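Local structure of outer membrane associated protein (Francisella tularensis subsp. tularensis, 6U83) at residues A30-C35 / V56-D61; K77-F82 / Q122-Y127; S81-I86 / K129-D134. The protein possibly acts as a porin through its membrane part, while this OmpA-like domain, which carries bound D-alanine, probably binds peptidoglycan. All coordinates share one frame; numbering follows the deposited sequence.

Helix 73-89 ties the three contacts together. One side packs on strand 55-63, part of contact 1, and another meets helix 110-130 and the loop after it in contacts 2 and 3. These two are successive parts of one helix-helix seam, with centres about 7 Å apart and Ser81 and Phe82 in common; Leu131 CD1 packs 3.6 Å from Ala80 CA where they join. Contact 1 is centred about 14 Å from each. Phe82 CD1 lies 3.8 Å from Val58 CG1, and Phe85 CE2 is 3.5 Å from Val58 CG2. None of the contacts forms the D-alanine pocket; the side chain of Val124 in contact 2 is about 13 Å from the ligand.

Contact 1: A30-C35 / V56-D61; sequences AGIKQC and VTVYLD
Ile32 against Val58 and Cys35 against Tyr59 make up a small, partly buried apolar contact between an edge segment of the sheet and strand 55-63. The two are not sheet neighbours: strand 46-52 lies between them, parallel to the short strand 33-34 and antiparallel to 55-63. The nearest CA pair, Ile32 CA and Val58 CA, is accordingly 8.1 Å apart, and side chains alone bridge the distance. They do so on the two faces of strand 55-63, since consecutive residues Val58 and Tyr59 point to different faces.

On the helix side, Ile32 CD1 reaches Val58 CG1 at 3.8 Å, the two side chains crossing at about a right angle. The extended second torsion of Ile32 (chi2 166°) carries CD1 out far enough for this touch. Val58 also packs on Phe82 and Phe85 of helix 73-89, which makes this half of the contact a margin of the hydrophobic core.

On the other face Cys35 SG lies 3.9 Å from Tyr59 CD1. It is 5.0 Å from the ring centroid and 60° off the ring normal, an oblique sulfur-aromatic approach. The same sulfur is bonded to Cys48, so the disulfide ties this segment covalently to strand 46-52 itself, while Phe39 meets the Tyr59 ring with planes at about 45°.

No hydrogen bond joins the two segments. Because the sulfur is in a disulfide, it has no S-H to offer the ring, so the attraction is probably largely dispersion.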
# COMPACT_ATOMS: atom_id res chain seq x y z
N ALA A 30 5.56 -9.24 11.14
CA ALA A 30 5.29 -8.59 12.43
C ALA A 30 4.24 -7.50 12.30
O ALA A 30 4.35 -6.60 11.47
CB ALA A 30 6.58 -8.00 12.99
N GLY A 31 3.22 -7.57 13.16
CA GLY A 31 2.22 -6.54 13.22
C GLY A 31 1.22 -6.53 12.08
O GLY A 31 0.41 -5.60 11.99
N ILE A 32 1.23 -7.55 11.23
CA ILE A 32 0.36 -7.62 10.06
C ILE A 32 -0.53 -8.84 10.17
O ILE A 32 -0.04 -9.94 10.45
CB ILE A 32 1.19 -7.68 8.76
CG1 ILE A 32 2.21 -6.54 8.74
CG2 ILE A 32 0.28 -7.60 7.60
CD1 ILE A 32 3.30 -6.68 7.68
N LYS A 33 -1.83 -8.66 9.94
CA LYS A 33 -2.79 -9.75 10.05
C LYS A 33 -3.21 -10.21 8.67
O LYS A 33 -3.03 -9.50 7.68
CB LYS A 33 -4.01 -9.31 10.86
CG LYS A 33 -3.66 -8.52 12.12
CD LYS A 33 -2.65 -9.27 13.00
CE LYS A 33 -2.63 -8.75 14.44
NZ LYS A 33 -2.79 -9.87 15.40
N GLN A 34 -3.78 -11.41 8.60
CA GLN A 34 -4.17 -11.98 7.31
C GLN A 34 -5.31 -11.17 6.70
O GLN A 34 -6.21 -10.71 7.39
CB GLN A 34 -4.60 -13.43 7.49
CG GLN A 34 -5.00 -14.11 6.19
CD GLN A 34 -5.50 -15.52 6.41
OE1 GLN A 34 -6.62 -15.73 6.87
NE2 GLN A 34 -4.66 -16.50 6.10
N CYS A 35 -5.25 -10.99 5.37
CA CYS A 35 -6.27 -10.20 4.68
C CYS A 35 -7.64 -10.87 4.78
O CYS A 35 -7.77 -12.08 4.54
CB CYS A 35 -5.91 -10.00 3.21
SG CYS A 35 -4.41 -9.03 2.85
N VAL A 56 4.79 -15.62 1.32
CA VAL A 56 3.84 -14.68 1.90
C VAL A 56 3.86 -13.41 1.06
O VAL A 56 4.90 -13.03 0.51
CB VAL A 56 4.16 -14.40 3.39
CG1 VAL A 56 5.53 -13.77 3.56
CG2 VAL A 56 3.08 -13.53 4.02
N THR A 57 2.69 -12.78 0.92
CA THR A 57 2.56 -11.53 0.20
C THR A 57 1.87 -10.53 1.11
O THR A 57 0.79 -10.82 1.65
CB THR A 57 1.76 -11.69 -1.09
OG1 THR A 57 2.37 -12.70 -1.90
CG2 THR A 57 1.72 -10.37 -1.86
N VAL A 58 2.48 -9.35 1.27
CA VAL A 58 1.94 -8.30 2.12
C VAL A 58 1.41 -7.20 1.22
O VAL A 58 2.07 -6.80 0.26
CB VAL A 58 2.99 -7.77 3.11
CG1 VAL A 58 2.41 -6.66 3.96
CG2 VAL A 58 3.49 -8.88 4.01
N TYR A 59 0.20 -6.74 1.51
CA TYR A 59 -0.41 -5.64 0.79
C TYR A 59 -0.47 -4.41 1.69
O TYR A 59 -0.55 -4.52 2.91
CB TYR A 59 -1.82 -5.99 0.34
CG TYR A 59 -1.85 -7.15 -0.59
CD1 TYR A 59 -1.88 -8.45 -0.10
CD2 TYR A 59 -1.86 -6.96 -1.95
CE1 TYR A 59 -1.91 -9.53 -0.96
CE2 TYR A 59 -1.89 -8.02 -2.82
CZ TYR A 59 -1.91 -9.30 -2.32
OH TYR A 59 -1.94 -10.36 -3.19
N LEU A 60 -0.45 -3.24 1.05
CA LEU A 60 -0.60 -1.96 1.72
C LEU A 60 -1.66 -1.16 0.98
O LEU A 60 -1.55 -0.95 -0.23
CB LEU A 60 0.72 -1.20 1.74
CG LEU A 60 0.70 0.22 2.27
CD1 LEU A 60 0.90 0.19 3.76
CD2 LEU A 60 1.78 1.04 1.58
N ASP A 61 -2.70 -0.74 1.70
CA ASP A 61 -3.73 0.13 1.15
C ASP A 61 -3.88 1.30 2.11
O ASP A 61 -4.62 1.22 3.10
CB ASP A 61 -5.04 -0.63 0.93
CG ASP A 61 -6.06 0.18 0.14
OD1 ASP A 61 -5.82 1.38 -0.05
OD2 ASP A 61 -7.08 -0.38 -0.29

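Contact 2: K77-F82 / Q122-Y127; sequences KAIASF and QAVADY
Ile79 of helix 73-89 fits between Val124 and Tyr127 of helix 110-130, and its two branches divide the work. The ethyl branch goes to the valine: CD1 sits 4.1 Å from both Val124 CG1 and Val124 CG2, so the methyl end is met by the fork of the valine rather than by a single arm. The short branch goes to the tyrosine, with Ile79 CG2 3.8 Å from Tyr127 CD2 and Ile79 CB 4.0 Å from that same carbon.

The tyrosine offers an edge here. Ile79 CG2 lies in the plane of the ring, at the rim, and the aromatic face does not lie over the isoleucine. Tyr127 has CG anti to its backbone N (chi1 -168°), which carries the ring across the gap to lie beside Ile79. In Ile79 itself the CG1 branch stands beside the backbone N and runs on extended to CD1, leaving CG2 to take the tyrosine. The closest CA pair, Ile79 CA and Val124 CA, is 7.5 Å apart.

Turned from this interface, Gln122 NE2 donates to Asp126 OD1 one turn later, at 2.7 Å and an N-H...O angle of 153°. The acceptor lies nearly in the plane of the amide, but the donor meets the carboxylate from above, 40° out of its plane.

Leu71, from the loop before helix 73-89, touches all three apolar side chains. The two helices pack side by side on one face of the mixed sheet, as in the OmpA-like fold: Ile79 rests on Thr62 of strand 55-63 and Val124 on Val162 of strand 161-172. The D-alanine pocket lies farther along helix 110-130, at Asn113, Leu116 and Arg120.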
# COMPACT_ATOMS: atom_id res chain seq x y z
N LYS A 77 0.92 4.11 10.61
CA LYS A 77 1.11 2.83 11.29
C LYS A 77 1.26 1.71 10.27
O LYS A 77 2.20 0.91 10.34
CB LYS A 77 -0.05 2.55 12.25
CG LYS A 77 0.08 3.29 13.58
CD LYS A 77 -0.90 2.73 14.62
CE LYS A 77 -0.70 3.40 15.98
NZ LYS A 77 -1.55 2.77 17.04
N ALA A 78 0.37 1.67 9.27
CA ALA A 78 0.45 0.62 8.25
C ALA A 78 1.79 0.65 7.53
O ALA A 78 2.44 -0.38 7.36
CB ALA A 78 -0.70 0.76 7.25
N ILE A 79 2.21 1.83 7.09
CA ILE A 79 3.44 1.93 6.31
C ILE A 79 4.63 1.42 7.12
O ILE A 79 5.48 0.67 6.63
CB ILE A 79 3.65 3.37 5.83
CG1 ILE A 79 2.52 3.76 4.88
CG2 ILE A 79 5.01 3.52 5.18
CD1 ILE A 79 2.47 5.23 4.58
N ALA A 80 4.69 1.81 8.40
CA ALA A 80 5.80 1.41 9.25
C ALA A 80 5.92 -0.10 9.32
O ALA A 80 7.03 -0.65 9.26
CB ALA A 80 5.61 1.98 10.65
N SER A 81 4.79 -0.80 9.47
CA SER A 81 4.83 -2.26 9.50
C SER A 81 5.19 -2.83 8.14
O SER A 81 5.91 -3.83 8.04
CB SER A 81 3.49 -2.81 9.95
OG SER A 81 3.30 -2.56 11.33
N PHE A 82 4.67 -2.21 7.08
CA PHE A 82 5.05 -2.60 5.72
C PHE A 82 6.56 -2.52 5.54
O PHE A 82 7.19 -3.44 5.02
CB PHE A 82 4.34 -1.68 4.74
CG PHE A 82 4.40 -2.14 3.32
CD1 PHE A 82 3.74 -3.28 2.93
CD2 PHE A 82 5.08 -1.40 2.38
CE1 PHE A 82 3.78 -3.69 1.63
CE2 PHE A 82 5.12 -1.81 1.09
CZ PHE A 82 4.46 -2.96 0.71
N GLN A 122 4.31 9.86 -3.65
CA GLN A 122 5.54 10.48 -3.16
C GLN A 122 5.51 10.65 -1.65
O GLN A 122 6.54 10.49 -0.97
CB GLN A 122 5.78 11.83 -3.83
CG GLN A 122 7.17 12.38 -3.54
CD GLN A 122 8.27 11.39 -3.92
OE1 GLN A 122 8.33 10.90 -5.05
NE2 GLN A 122 9.16 11.11 -2.97
N ALA A 123 4.34 11.00 -1.10
CA ALA A 123 4.16 11.06 0.34
C ALA A 123 4.51 9.73 0.98
O ALA A 123 5.34 9.66 1.90
CB ALA A 123 2.72 11.46 0.67
N VAL A 124 3.87 8.65 0.51
CA VAL A 124 4.12 7.32 1.07
C VAL A 124 5.62 7.03 1.06
O VAL A 124 6.20 6.61 2.07
CB VAL A 124 3.33 6.25 0.32
CG1 VAL A 124 3.84 4.87 0.68
CG2 VAL A 124 1.87 6.34 0.67
N ALA A 125 6.26 7.30 -0.09
CA ALA A 125 7.67 6.96 -0.24
C ALA A 125 8.55 7.81 0.66
O ALA A 125 9.55 7.33 1.20
CB ALA A 125 8.10 7.13 -1.70
N ASP A 126 8.19 9.09 0.84
CA ASP A 126 8.95 9.94 1.74
C ASP A 126 8.98 9.36 3.14
O ASP A 126 10.05 9.27 3.76
CB ASP A 126 8.34 11.34 1.76
CG ASP A 126 8.72 12.17 0.55
OD1 ASP A 126 9.46 11.66 -0.33
OD2 ASP A 126 8.30 13.35 0.48
N TYR A 127 7.82 8.94 3.65
CA TYR A 127 7.75 8.38 5.00
C TYR A 127 8.57 7.10 5.11
O TYR A 127 9.25 6.88 6.12
CB TYR A 127 6.30 8.11 5.40
CG TYR A 127 6.15 7.80 6.87
CD1 TYR A 127 6.52 8.72 7.85
CD2 TYR A 127 5.62 6.58 7.30
CE1 TYR A 127 6.38 8.45 9.20
CE2 TYR A 127 5.47 6.30 8.65
CZ TYR A 127 5.85 7.23 9.59
OH TYR A 127 5.71 6.95 10.93

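Contact 3: S81-I86 / K129-D134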
# COMPACT_ATOMS: atom_id res chain seq x y z
N SER A 81 4.79 -0.80 9.47
CA SER A 81 4.83 -2.26 9.50
C SER A 81 5.19 -2.83 8.14
O SER A 81 5.91 -3.83 8.04
CB SER A 81 3.49 -2.81 9.95
OG SER A 81 3.30 -2.56 11.33
N PHE A 82 4.67 -2.21 7.08
CA PHE A 82 5.05 -2.60 5.72
C PHE A 82 6.56 -2.52 5.54
O PHE A 82 7.19 -3.44 5.02
CB PHE A 82 4.34 -1.68 4.74
CG PHE A 82 4.40 -2.14 3.32
CD1 PHE A 82 3.74 -3.28 2.93
CD2 PHE A 82 5.08 -1.40 2.38
CE1 PHE A 82 3.78 -3.69 1.63
CE2 PHE A 82 5.12 -1.81 1.09
CZ PHE A 82 4.46 -2.96 0.71
N VAL A 83 7.16 -1.41 5.98
CA VAL A 83 8.60 -1.21 5.82
C VAL A 83 9.37 -2.21 6.67
O VAL A 83 10.40 -2.76 6.24
CB VAL A 83 8.98 0.24 6.16
CG1 VAL A 83 10.48 0.41 6.22
CG2 VAL A 83 8.37 1.19 5.14
N ASN A 84 8.90 -2.47 7.90
CA ASN A 84 9.54 -3.43 8.79
C ASN A 84 9.64 -4.81 8.16
O ASN A 84 10.61 -5.54 8.38
CB ASN A 84 8.77 -3.49 10.12
CG ASN A 84 9.67 -3.62 11.33
OD1 ASN A 84 10.15 -2.62 11.86
ND2 ASN A 84 9.90 -4.85 11.78
N PHE A 85 8.64 -5.18 7.36
CA PHE A 85 8.68 -6.45 6.64
C PHE A 85 9.70 -6.40 5.50
O PHE A 85 10.44 -7.37 5.28
CB PHE A 85 7.28 -6.76 6.12
CG PHE A 85 7.19 -8.00 5.29
CD1 PHE A 85 7.25 -9.25 5.87
CD2 PHE A 85 6.98 -7.92 3.93
CE1 PHE A 85 7.13 -10.39 5.12
CE2 PHE A 85 6.86 -9.06 3.17
CZ PHE A 85 6.94 -10.29 3.76
N ILE A 86 9.74 -5.29 4.77
CA ILE A 86 10.71 -5.13 3.69
C ILE A 86 12.13 -5.23 4.22
O ILE A 86 12.98 -5.93 3.65
CB ILE A 86 10.47 -3.80 2.95
CG1 ILE A 86 9.13 -3.85 2.22
CG2 ILE A 86 11.61 -3.49 1.99
CD1 ILE A 86 8.60 -2.48 1.91
N LYS A 129 11.22 6.48 3.64
CA LYS A 129 12.61 6.88 3.76
C LYS A 129 12.92 7.35 5.18
O LYS A 129 13.99 7.03 5.71
CB LYS A 129 12.93 7.97 2.73
CG LYS A 129 13.04 7.45 1.30
CD LYS A 129 13.37 8.56 0.31
CE LYS A 129 12.15 8.98 -0.50
NZ LYS A 129 12.50 10.03 -1.52
N GLN A 130 12.00 8.09 5.80
CA GLN A 130 12.19 8.49 7.20
C GLN A 130 12.41 7.27 8.08
O GLN A 130 13.18 7.32 9.05
CB GLN A 130 10.99 9.30 7.69
CG GLN A 130 10.82 10.66 7.04
CD GLN A 130 9.54 11.36 7.49
OE1 GLN A 130 9.25 11.43 8.69
NE2 GLN A 130 8.77 11.85 6.53
N LEU A 131 11.75 6.16 7.76
CA LEU A 131 11.81 4.94 8.55
C LEU A 131 13.09 4.14 8.37
O LEU A 131 13.21 3.06 8.96
CB LEU A 131 10.60 4.08 8.20
CG LEU A 131 9.29 4.80 8.52
CD1 LEU A 131 8.10 3.95 8.12
CD2 LEU A 131 9.23 5.13 9.99
N GLY A 132 14.06 4.62 7.58
CA GLY A 132 15.31 3.91 7.40
C GLY A 132 15.39 3.03 6.17
O GLY A 132 16.32 2.22 6.08
N LEU A 133 14.44 3.15 5.25
CA LEU A 133 14.49 2.46 3.97
C LEU A 133 15.12 3.36 2.92
O LEU A 133 14.89 4.57 2.90
CB LEU A 133 13.08 2.05 3.53
CG LEU A 133 12.98 1.09 2.35
CD1 LEU A 133 13.54 -0.28 2.73
CD2 LEU A 133 11.53 0.97 1.91
N ASP A 134 15.93 2.77 2.05
CA ASP A 134 16.75 3.57 1.15
C ASP A 134 16.00 3.93 -0.13
O ASP A 134 15.27 3.10 -0.69
CB ASP A 134 18.04 2.81 0.86
CG ASP A 134 18.66 2.24 2.13
OD1 ASP A 134 19.04 3.04 3.01
OD2 ASP A 134 18.72 1.00 2.27
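Val83 and Ile86, one turn apart on helix 73-89, pack against Leu131 and Leu133, which flank the glycine that ends helix 110-130. The contact across the two segments is wholly apolar. Val83 faces both leucines: its CG1 lies 4.1 Å from Leu133 CB and 4.2 Å from Leu131 CB, while CG2 meets Leu131 CD1 at 4.1 Å. Val83 therefore rests on the roots of both leucines and on the tip of one. Ile86 uses its short branch, CG2 touching Leu133 CD1 at 3.8 Å with the side chains at about a right angle. With chi1 at -169°, the Leu133 branch swings away from its own amide nitrogen, which sends CD1 toward Ile86 while CB stays by Val83.

The backbone interactions lie within the segments and shape the leucine pair. Gly132 leaves the helix with positive phi (96°) and two hydrogen bonds return into the last turn, a Schellman motif; one of them is Gly132 N to Lys129 O at 3.1 Å. This turn bends the chain away from the helix direction, and Leu131 and Leu133, on either side of the glycine in sequence, both point at helix 73-89. A weak hydrogen bond from Lys87 NZ to Leu131 O adds a polar link to that helix just outside the apolar patch.

Around this end of the OmpA-like domain, Met128 of helix 110-130 packs on Val83, and Ile91, in the loop after helix 73-89, on Ile86. A different side of helix 73-89 carries Phe82 and Phe85, which lie on strands 55-63 and 161-172, with the leucine turn beside the helix.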